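TRNA (cytosine(72)-C(5))-methyltransferase (Pyrococcus horikoshii, PDB 5ZVE) transfers a methyl group from S-adenosyl-L-methionine to the C5 position of cytosine 72 in several tRNAs. Local coordinates at residues A[35-40]-A[182-187]; A[187-192]-A[209-214]; A[193-198]-A[216-221]. All coordinates share one frame; numbering follows the deposited sequence.

In the fold
Helices 184-193 and 210-218 link the three contacts; interaction 2, beside the bound S-adenosyl-L-homocysteine, lies in the middle, its centre about 10 Å from those of interactions 1 and 3, which are about 18 Å apart. Its residues Gly210 and Lys211, and weakly Gly209, hold the ligand carboxylate through backbone N-H groups, and the side chain of Lys211 is about 7 Å from that of Cys323, the predicted nucleophile. Interaction 1 shares Met187 with interaction 2 and is tied to it by Arg39 NH2 and Thr213 OG1, 2.8 Å apart. Interaction 3 joins the loop after helix 184-193 to the end of helix 210-218, the side chain of Leu218 about 12 Å from the ligand.

Interaction 1: A[35-40]-A[182-187]; sequences HYYIRV and QGLPSM
Met187 reaches from the first turn of its helix to strand 35-40 and touches two residues there. Its SD lies 3.8 Å from Arg39 CB, and the bend at chi3 (-85°) turns the methyl CE to within 3.6 Å of Tyr37 CD2. An unbranched thioether suits this place because it can fill the space beside both an aliphatic chain and a ring.

The buried, tighter part lies on the Arg39 side. Arg39 NH1 donates to Gln182 OE1 at 2.8 Å; the oxygen is nearly in the guanidinium plane, whereas NH1 stands 52° above the plane of the amide, and the two flat groups are turned 65° apart. The extended side chain of Gln182, its CG anti to the backbone N, carries the amide to this meeting. Arg39 NE and NH2 bond to Gln217 OE1 and Thr213 OG1, so the buried guanidinium is met by neutral oxygens on NE, NH1 and NH2, which should restrict its rotation.

The Tyr37 side is looser and partly open to solvent. Leu184 CB sits over one face of the ring, 3.9 Å from its centroid, in a CH-pi contact, and Leu184 CD2 continues alongside to 3.8 Å from Tyr37 OH. Only a weak backbone bond, Gln182 N to Tyr37 O at 3.3 Å, joins the main chains here, just before Gly183, at the N-cap position of the helix.

Strand 35-40, from the ferredoxin-like region, runs antiparallel between strands 70-74 and 179-181; from 179-181 the chain passes through Gln182 and Gly183 into helix 184-193, while helix 210-218 meets Arg39, Gln182 and Met187 through His214.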
loop_
_atom_site.group_PDB
_atom_site.type_symbol
_atom_site.label_atom_id
_atom_site.label_comp_id
_atom_site.label_asym_id
_atom_site.label_seq_id
_atom_site.Cartn_x
_atom_site.Cartn_y
_atom_site.Cartn_z
ATOM N N HIS A 35 4.007 -0.202 -12.279
ATOM C CA HIS A 35 4.249 1.232 -12.165
ATOM C C HIS A 35 4.350 1.627 -10.697
ATOM O O HIS A 35 3.361 1.580 -9.956
ATOM C CB HIS A 35 3.146 2.038 -12.856
ATOM C CG HIS A 35 3.196 1.983 -14.352
ATOM N ND1 HIS A 35 2.326 2.688 -15.153
ATOM C CD2 HIS A 35 4.005 1.289 -15.192
ATOM C CE1 HIS A 35 2.605 2.448 -16.424
ATOM N NE2 HIS A 35 3.616 1.601 -16.474
ATOM N N TYR A 36 5.547 2.021 -10.281
ATOM C CA TYR A 36 5.802 2.338 -8.882
ATOM C C TYR A 36 5.638 3.834 -8.647
ATOM O O TYR A 36 6.470 4.639 -9.088
ATOM C CB TYR A 36 7.203 1.877 -8.476
ATOM C CG TYR A 36 7.500 2.030 -7.004
ATOM C CD1 TYR A 36 6.772 1.321 -6.053
ATOM C CD2 TYR A 36 8.505 2.876 -6.563
ATOM C CE1 TYR A 36 7.042 1.453 -4.705
ATOM C CE2 TYR A 36 8.780 3.016 -5.214
ATOM C CZ TYR A 36 8.046 2.304 -4.292
ATOM O OH TYR A 36 8.321 2.442 -2.952
ATOM N N TYR A 37 4.562 4.197 -7.953
ATOM C CA TYR A 37 4.160 5.599 -7.822
ATOM C C TYR A 37 4.696 6.260 -6.551
ATOM O O TYR A 37 4.901 5.609 -5.525
ATOM C CB TYR A 37 2.634 5.718 -7.842
ATOM C CG TYR A 37 2.024 5.851 -9.222
ATOM C CD1 TYR A 37 1.692 4.728 -9.971
ATOM C CD2 TYR A 37 1.774 7.102 -9.771
ATOM C CE1 TYR A 37 1.132 4.849 -11.234
ATOM C CE2 TYR A 37 1.214 7.233 -11.033
ATOM C CZ TYR A 37 0.894 6.105 -11.757
ATOM O OH TYR A 37 0.340 6.236 -13.009
ATOM N N ILE A 38 4.932 7.562 -6.640
ATOM C CA ILE A 38 5.248 8.376 -5.478
ATOM C C ILE A 38 4.394 9.630 -5.519
ATOM O O ILE A 38 3.952 10.048 -6.590
ATOM C CB ILE A 38 6.731 8.776 -5.429
ATOM C CG1 ILE A 38 7.073 9.683 -6.623
ATOM C CG2 ILE A 38 7.615 7.541 -5.403
ATOM C CD1 ILE A 38 8.502 10.175 -6.642
ATOM N N ARG A 39 4.152 10.231 -4.361
ATOM C CA ARG A 39 3.432 11.493 -4.343
ATOM C C ARG A 39 4.393 12.659 -4.217
ATOM O O ARG A 39 5.226 12.690 -3.321
ATOM C CB ARG A 39 2.411 11.537 -3.202
ATOM C CG ARG A 39 1.552 12.799 -3.224
ATOM C CD ARG A 39 0.563 12.863 -2.072
ATOM N NE ARG A 39 1.184 13.264 -0.810
ATOM C CZ ARG A 39 1.287 12.490 0.266
ATOM N NH1 ARG A 39 0.794 11.258 0.255
ATOM N NH2 ARG A 39 1.873 12.956 1.362
ATOM N N VAL A 40 4.280 13.617 -5.126
ATOM C CA VAL A 40 5.032 14.855 -4.999
ATOM C C VAL A 40 4.466 15.675 -3.850
ATOM O O VAL A 40 3.281 16.003 -3.841
ATOM C CB VAL A 40 4.985 15.694 -6.291
ATOM C CG1 VAL A 40 5.828 16.942 -6.135
ATOM C CG2 VAL A 40 5.439 14.867 -7.479
ATOM N N GLN A 182 3.642 6.126 -2.488
ATOM C CA GLN A 182 2.220 5.900 -2.281
ATOM C C GLN A 182 1.597 5.432 -3.591
ATOM O O GLN A 182 1.915 5.967 -4.651
ATOM C CB GLN A 182 1.541 7.181 -1.787
ATOM C CG GLN A 182 0.092 7.011 -1.366
ATOM C CD GLN A 182 -0.540 8.309 -0.891
ATOM O OE1 GLN A 182 -0.291 9.383 -1.446
ATOM N NE2 GLN A 182 -1.361 8.216 0.148
ATOM N N GLY A 183 0.718 4.439 -3.525
ATOM C CA GLY A 183 0.125 3.884 -4.728
ATOM C C GLY A 183 -0.852 4.831 -5.401
ATOM O O GLY A 183 -1.398 5.729 -4.758
ATOM N N LEU A 184 -1.063 4.633 -6.701
ATOM C CA LEU A 184 -2.012 5.440 -7.463
ATOM C C LEU A 184 -3.425 5.383 -6.848
ATOM O O LEU A 184 -4.018 6.431 -6.601
ATOM C CB LEU A 184 -2.024 5.003 -8.940
ATOM C CG LEU A 184 -3.087 5.529 -9.911
ATOM C CD1 LEU A 184 -3.144 7.024 -9.894
ATOM C CD2 LEU A 184 -2.818 5.059 -11.329
ATOM N N PRO A 185 -3.968 4.173 -6.586
ATOM C CA PRO A 185 -5.305 4.161 -5.974
ATOM C C PRO A 185 -5.391 4.937 -4.651
ATOM O O PRO A 185 -6.380 5.637 -4.426
ATOM C CB PRO A 185 -5.583 2.670 -5.747
ATOM C CG PRO A 185 -4.303 1.963 -6.006
ATOM C CD PRO A 185 -3.511 2.810 -6.914
ATOM N N SER A 186 -4.365 4.841 -3.808
ATOM C CA SER A 186 -4.370 5.573 -2.542
ATOM C C SER A 186 -4.395 7.087 -2.752
ATOM O O SER A 186 -5.044 7.812 -1.995
ATOM C CB SER A 186 -3.161 5.186 -1.695
ATOM O OG SER A 186 -3.321 3.892 -1.148
ATOM N N MET A 187 -3.696 7.560 -3.783
ATOM C CA MET A 187 -3.685 8.979 -4.111
ATOM C C MET A 187 -5.036 9.456 -4.642
ATOM O O MET A 187 -5.503 10.538 -4.293
ATOM C CB MET A 187 -2.592 9.269 -5.129
ATOM C CG MET A 187 -1.196 9.243 -4.556
ATOM S SD MET A 187 -0.023 9.954 -5.724
ATOM C CE MET A 187 0.341 8.536 -6.755
#

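Interaction 2: A[187-192]-A[209-214]; sequences MVTARV and GGKTTH. With SAH (S-adenosyl-L-homocysteine), chain C.
The imidazole of His214 aims a carbon, not a nitrogen, at a main-chain oxygen: CE1 lies 3.2 Å from Met187 O, which approaches at the ring edge, near its plane. The ring belongs to the helix following the glycine-rich loop of a Rossmann-like class I methyltransferase, and it fits against helix 184-193 beside Ala190, whose CB is 3.3 Å from His214 ND1. The small methyl of alanine suits this close approach, where the axes of segments 187-192 and 210-214 come within 9.3 Å and cross at -46°. His214 NE2 bonds to Glu69 OE2, the same oxygen that pairs with Arg191 NE, which should help set the turn of the ring.

One turn earlier, Lys211 runs out past Thr189, its CE 4.0 Å from Thr189 CB, before NZ reaches a salt bridge with Asp273 and a bond to Ser186 OG. An alanine here would probably leave the carboxylate of Asp273 without its charged mate and open a gap beside Thr189.

The helix start holds the ligand through main-chain N-H groups: Gly210 N donates to SAH OXT at 3.0 Å and Lys211 N to SAH O at 3.2 Å. The backbone angles of Gly209 (phi 105°) call for glycine, and at Gly210 a side chain would crowd the carboxylate. At the same helix start, Gly209 O accepts twice, from Thr213 N and, at 2.7 Å, from Thr213 OG1.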
loop_
_atom_site.group_PDB
_atom_site.type_symbol
_atom_site.label_atom_id
_atom_site.label_comp_id
_atom_site.label_asym_id
_atom_site.label_seq_id
_atom_site.Cartn_x
_atom_site.Cartn_y
_atom_site.Cartn_z
ATOM N N MET A 187 -3.696 7.560 -3.783
ATOM C CA MET A 187 -3.685 8.979 -4.111
ATOM C C MET A 187 -5.036 9.456 -4.642
ATOM O O MET A 187 -5.503 10.538 -4.293
ATOM C CB MET A 187 -2.592 9.269 -5.129
ATOM C CG MET A 187 -1.196 9.243 -4.556
ATOM S SD MET A 187 -0.023 9.954 -5.724
ATOM C CE MET A 187 0.341 8.536 -6.755
ATOM N N VAL A 188 -5.655 8.647 -5.494
ATOM C CA VAL A 188 -6.994 8.935 -5.993
ATOM C C VAL A 188 -7.978 9.090 -4.833
ATOM O O VAL A 188 -8.855 9.956 -4.857
ATOM C CB VAL A 188 -7.486 7.828 -6.955
ATOM C CG1 VAL A 188 -8.904 8.101 -7.404
ATOM C CG2 VAL A 188 -6.566 7.725 -8.165
ATOM N N THR A 189 -7.815 8.254 -3.811
ATOM C CA THR A 189 -8.688 8.277 -2.638
ATOM C C THR A 189 -8.777 9.668 -2.001
ATOM O O THR A 189 -9.872 10.192 -1.801
ATOM C CB THR A 189 -8.215 7.265 -1.570
ATOM O OG1 THR A 189 -8.283 5.934 -2.099
ATOM C CG2 THR A 189 -9.078 7.354 -0.321
ATOM N N ALA A 190 -7.629 10.269 -1.701
ATOM C CA ALA A 190 -7.604 11.591 -1.072
ATOM C C ALA A 190 -8.192 12.663 -1.987
ATOM O O ALA A 190 -8.870 13.582 -1.528
ATOM C CB ALA A 190 -6.186 11.961 -0.671
ATOM N N ARG A 191 -7.924 12.545 -3.282
ATOM C CA ARG A 191 -8.503 13.456 -4.265
ATOM C C ARG A 191 -10.029 13.369 -4.290
ATOM O O ARG A 191 -10.725 14.385 -4.268
ATOM C CB ARG A 191 -7.939 13.159 -5.654
ATOM C CG ARG A 191 -6.574 13.768 -5.903
ATOM C CD ARG A 191 -6.722 15.210 -6.366
ATOM N NE ARG A 191 -5.438 15.796 -6.734
ATOM C CZ ARG A 191 -5.298 17.012 -7.245
ATOM N NH1 ARG A 191 -6.366 17.770 -7.456
ATOM N NH2 ARG A 191 -4.093 17.468 -7.549
ATOM N N VAL A 192 -10.534 12.143 -4.333
ATOM C CA VAL A 192 -11.964 11.884 -4.414
ATOM C C VAL A 192 -12.701 12.395 -3.168
ATOM O O VAL A 192 -13.895 12.680 -3.212
ATOM C CB VAL A 192 -12.208 10.365 -4.634
ATOM C CG1 VAL A 192 -13.654 9.970 -4.388
ATOM C CG2 VAL A 192 -11.750 9.961 -6.037
ATOM N N GLY A 209 0.121 7.695 7.809
ATOM C CA GLY A 209 -0.221 9.055 7.419
ATOM C C GLY A 209 -0.079 9.370 5.945
ATOM O O GLY A 209 0.022 10.539 5.565
ATOM N N GLY A 210 -0.068 8.330 5.117
ATOM C CA GLY A 210 -0.021 8.495 3.676
ATOM C C GLY A 210 -1.141 9.374 3.152
ATOM O O GLY A 210 -0.901 10.385 2.499
ATOM N N LYS A 211 -2.377 8.998 3.450
ATOM C CA LYS A 211 -3.520 9.746 2.953
ATOM C C LYS A 211 -3.740 11.013 3.764
ATOM O O LYS A 211 -4.259 12.000 3.247
ATOM C CB LYS A 211 -4.778 8.877 2.946
ATOM C CG LYS A 211 -4.706 7.712 1.965
ATOM C CD LYS A 211 -5.877 6.759 2.132
ATOM C CE LYS A 211 -5.788 5.619 1.138
ATOM N NZ LYS A 211 -4.650 4.708 1.448
ATOM N N THR A 212 -3.353 10.993 5.033
ATOM C CA THR A 212 -3.511 12.185 5.858
ATOM C C THR A 212 -2.660 13.345 5.341
ATOM O O THR A 212 -3.143 14.470 5.198
ATOM C CB THR A 212 -3.147 11.916 7.320
ATOM O OG1 THR A 212 -3.944 10.835 7.817
ATOM C CG2 THR A 212 -3.400 13.155 8.164
ATOM N N THR A 213 -1.397 13.062 5.045
ATOM C CA THR A 213 -0.476 14.101 4.602
ATOM C C THR A 213 -0.815 14.579 3.189
ATOM O O THR A 213 -0.550 15.725 2.836
ATOM C CB THR A 213 0.990 13.617 4.664
ATOM O OG1 THR A 213 1.126 12.362 3.984
ATOM C CG2 THR A 213 1.420 13.445 6.115
ATOM N N HIS A 214 -1.410 13.701 2.390
ATOM C CA HIS A 214 -1.893 14.083 1.069
ATOM C C HIS A 214 -3.019 15.113 1.188
ATOM O O HIS A 214 -3.045 16.104 0.458
ATOM C CB HIS A 214 -2.360 12.848 0.294
ATOM C CG HIS A 214 -2.655 13.107 -1.150
ATOM N ND1 HIS A 214 -3.152 12.140 -1.993
ATOM C CD2 HIS A 214 -2.516 14.227 -1.903
ATOM C CE1 HIS A 214 -3.315 12.650 -3.202
ATOM N NE2 HIS A 214 -2.934 13.914 -3.173
HETATM N N SAH C . -4.575 5.258 5.982
HETATM C CA SAH C . -3.188 4.924 6.285
HETATM C CB SAH C . -3.002 3.416 6.448
HETATM C CG SAH C . -4.130 2.672 7.168
HETATM S SD SAH C . -3.598 1.012 7.653
HETATM C C SAH C . -2.200 5.493 5.263
HETATM O O SAH C . -2.580 5.938 4.180
HETATM O OXT SAH C . -0.993 5.525 5.497
HETATM C "C5'" SAH C . -4.948 0.795 8.847
HETATM C "C4'" SAH C . -4.676 1.402 10.221
HETATM O "O4'" SAH C . -5.793 1.200 11.064
HETATM C "C3'" SAH C . -3.484 0.800 10.954
HETATM O "O3'" SAH C . -2.501 1.795 11.125
HETATM C "C2'" SAH C . -4.002 0.399 12.322
HETATM O "O2'" SAH C . -3.154 0.892 13.330
HETATM C "C1'" SAH C . -5.341 1.104 12.399
HETATM N N9 SAH C . -6.332 0.430 13.265
HETATM C C8 SAH C . -6.617 -0.909 13.363
HETATM N N7 SAH C . -7.603 -1.074 14.277
HETATM C C5 SAH C . -7.951 0.138 14.764
HETATM C C6 SAH C . -8.887 0.544 15.708
HETATM N N6 SAH C . -9.662 -0.343 16.329
HETATM N N1 SAH C . -9.014 1.886 15.999
HETATM C C2 SAH C . -8.215 2.814 15.359
HETATM N N3 SAH C . -7.287 2.405 14.426
HETATM C C4 SAH C . -7.159 1.087 14.135
#

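Interaction 3: A[193-198]-A[216-221]; sequences LEPKED and AQLLEN
Leu219 CD2 rests on the face of the flat peptide group joining Lys196 to Glu197, almost straight above Lys196 C at 3.5 Å. The puckered ring of Pro195, just before it, meets the helix end through neighbouring rim atoms: CB is 3.8 Å from Leu219 CD2, and CG is 4.0 Å from Leu218 CD1. Leucine suits the place because one branch methyl, CD2, can touch both the proline ring and the peptide face, and proline gives it a rigid apolar surface.

On the solvent side the link is polar. A water donates to Leu219 O at 2.9 Å and to Glu197 OE1 at 3.2 Å, bridging a main-chain carbonyl to an exposed carboxylate whose other oxygen, OE2, forms a salt bridge with Lys222. The helix closes here in a Schellman motif: Asn221 N bonds to Ala216 O at 2.8 Å, Glu220 N more weakly to Gln217 O, and Glu220 takes positive phi.

The contact thus joins the loop leading from helix 184-193 into strand 201-203 to the end of helix 210-218, with Ile201 and Ile225 of the adjacent parallel strands against Leu219 and Ile215 against Pro195.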
loop_
_atom_site.group_PDB
_atom_site.type_symbol
_atom_site.label_atom_id
_atom_site.label_comp_id
_atom_site.label_asym_id
_atom_site.label_seq_id
_atom_site.Cartn_x
_atom_site.Cartn_y
_atom_site.Cartn_z
ATOM N N LEU A 193 -11.963 12.582 -2.079
ATOM C CA LEU A 193 -12.528 13.158 -0.865
ATOM C C LEU A 193 -12.811 14.649 -1.033
ATOM O O LEU A 193 -13.716 15.192 -0.393
ATOM C CB LEU A 193 -11.589 12.941 0.322
ATOM C CG LEU A 193 -12.140 13.416 1.670
ATOM C CD1 LEU A 193 -13.424 12.675 2.022
ATOM C CD2 LEU A 193 -11.115 13.252 2.781
ATOM N N GLU A 194 -12.040 15.292 -1.908
ATOM C CA GLU A 194 -12.145 16.729 -2.165
ATOM C C GLU A 194 -12.160 17.561 -0.882
ATOM O O GLU A 194 -13.127 18.275 -0.619
ATOM C CB GLU A 194 -13.400 17.043 -2.983
ATOM C CG GLU A 194 -13.489 16.333 -4.324
ATOM C CD GLU A 194 -14.722 16.750 -5.113
ATOM O OE1 GLU A 194 -15.302 17.810 -4.796
ATOM O OE2 GLU A 194 -15.113 16.024 -6.051
ATOM N N PRO A 195 -11.092 17.471 -0.075
ATOM C CA PRO A 195 -11.102 18.225 1.181
ATOM C C PRO A 195 -11.060 19.730 0.949
ATOM O O PRO A 195 -10.360 20.192 0.053
ATOM C CB PRO A 195 -9.828 17.749 1.881
ATOM C CG PRO A 195 -8.909 17.386 0.756
ATOM C CD PRO A 195 -9.796 16.808 -0.313
ATOM N N LYS A 196 -11.795 20.479 1.764
ATOM C CA LYS A 196 -11.795 21.935 1.689
ATOM C C LYS A 196 -11.259 22.497 2.999
ATOM O O LYS A 196 -11.450 21.897 4.058
ATOM C CB LYS A 196 -13.200 22.471 1.410
ATOM C CG LYS A 196 -13.834 21.910 0.150
ATOM C CD LYS A 196 -13.090 22.347 -1.095
ATOM C CE LYS A 196 -13.428 21.449 -2.272
ATOM N NZ LYS A 196 -14.867 21.069 -2.294
ATOM N N GLU A 197 -10.576 23.635 2.918
ATOM C CA GLU A 197 -9.989 24.289 4.090
ATOM C C GLU A 197 -11.018 24.533 5.204
ATOM O O GLU A 197 -10.672 24.588 6.385
ATOM C CB GLU A 197 -9.327 25.605 3.661
ATOM C CG GLU A 197 -8.983 26.565 4.792
ATOM C CD GLU A 197 -8.373 27.863 4.291
ATOM O OE1 GLU A 197 -8.445 28.125 3.071
ATOM O OE2 GLU A 197 -7.816 28.617 5.117
ATOM N N ASP A 198 -12.287 24.640 4.822
ATOM C CA ASP A 198 -13.364 24.874 5.777
ATOM C C ASP A 198 -13.808 23.594 6.477
ATOM O O ASP A 198 -14.276 23.633 7.617
ATOM C CB ASP A 198 -14.565 25.511 5.078
ATOM C CG ASP A 198 -14.302 26.936 4.658
ATOM O OD1 ASP A 198 -13.331 27.534 5.170
ATOM O OD2 ASP A 198 -15.060 27.455 3.811
ATOM N N ALA A 216 -3.359 17.108 3.642
ATOM C CA ALA A 216 -2.690 18.300 4.148
ATOM C C ALA A 216 -2.116 19.165 3.026
ATOM O O ALA A 216 -2.204 20.389 3.082
ATOM C CB ALA A 216 -1.595 17.906 5.126
ATOM N N GLN A 217 -1.539 18.539 2.005
ATOM C CA GLN A 217 -0.973 19.311 0.898
ATOM C C GLN A 217 -2.070 19.808 -0.048
ATOM O O GLN A 217 -1.931 20.866 -0.657
ATOM C CB GLN A 217 0.081 18.498 0.134
ATOM C CG GLN A 217 -0.448 17.441 -0.815
ATOM C CD GLN A 217 0.678 16.645 -1.469
ATOM O OE1 GLN A 217 1.546 16.102 -0.785
ATOM N NE2 GLN A 217 0.675 16.592 -2.799
ATOM N N LEU A 218 -3.161 19.056 -0.168
ATOM C CA LEU A 218 -4.315 19.529 -0.930
ATOM C C LEU A 218 -4.947 20.745 -0.258
ATOM O O LEU A 218 -5.505 21.618 -0.926
ATOM C CB LEU A 218 -5.365 18.427 -1.093
ATOM C CG LEU A 218 -4.987 17.200 -1.922
ATOM C CD1 LEU A 218 -6.005 16.089 -1.690
ATOM C CD2 LEU A 218 -4.885 17.557 -3.408
ATOM N N LEU A 219 -4.863 20.789 1.069
ATOM C CA LEU A 219 -5.350 21.930 1.840
ATOM C C LEU A 219 -4.321 23.053 1.867
ATOM O O LEU A 219 -4.608 24.158 2.327
ATOM C CB LEU A 219 -5.697 21.507 3.270
ATOM C CG LEU A 219 -6.901 20.580 3.460
ATOM C CD1 LEU A 219 -7.268 20.495 4.929
ATOM C CD2 LEU A 219 -8.080 21.054 2.639
ATOM N N GLU A 220 -3.122 22.743 1.377
ATOM C CA GLU A 220 -1.991 23.666 1.377
ATOM C C GLU A 220 -1.683 24.094 2.804
ATOM O O GLU A 220 -1.437 25.265 3.082
ATOM C CB GLU A 220 -2.267 24.870 0.476
ATOM C CG GLU A 220 -2.387 24.493 -0.995
ATOM C CD GLU A 220 -2.789 25.661 -1.873
ATOM O OE1 GLU A 220 -3.420 26.606 -1.356
ATOM O OE2 GLU A 220 -2.479 25.632 -3.084
ATOM N N ASN A 221 -1.695 23.108 3.697
ATOM C CA ASN A 221 -1.403 23.290 5.115
ATOM C C ASN A 221 -2.361 24.243 5.833
ATOM O O ASN A 221 -2.051 24.735 6.915
ATOM C CB ASN A 221 0.045 23.761 5.301
ATOM C CG ASN A 221 0.951 22.654 5.795
ATOM O OD1 ASN A 221 0.481 21.671 6.365
ATOM N ND2 ASN A 221 2.254 22.806 5.584
HETATM O O HOH W 1 -6.752 25.922 1.495
#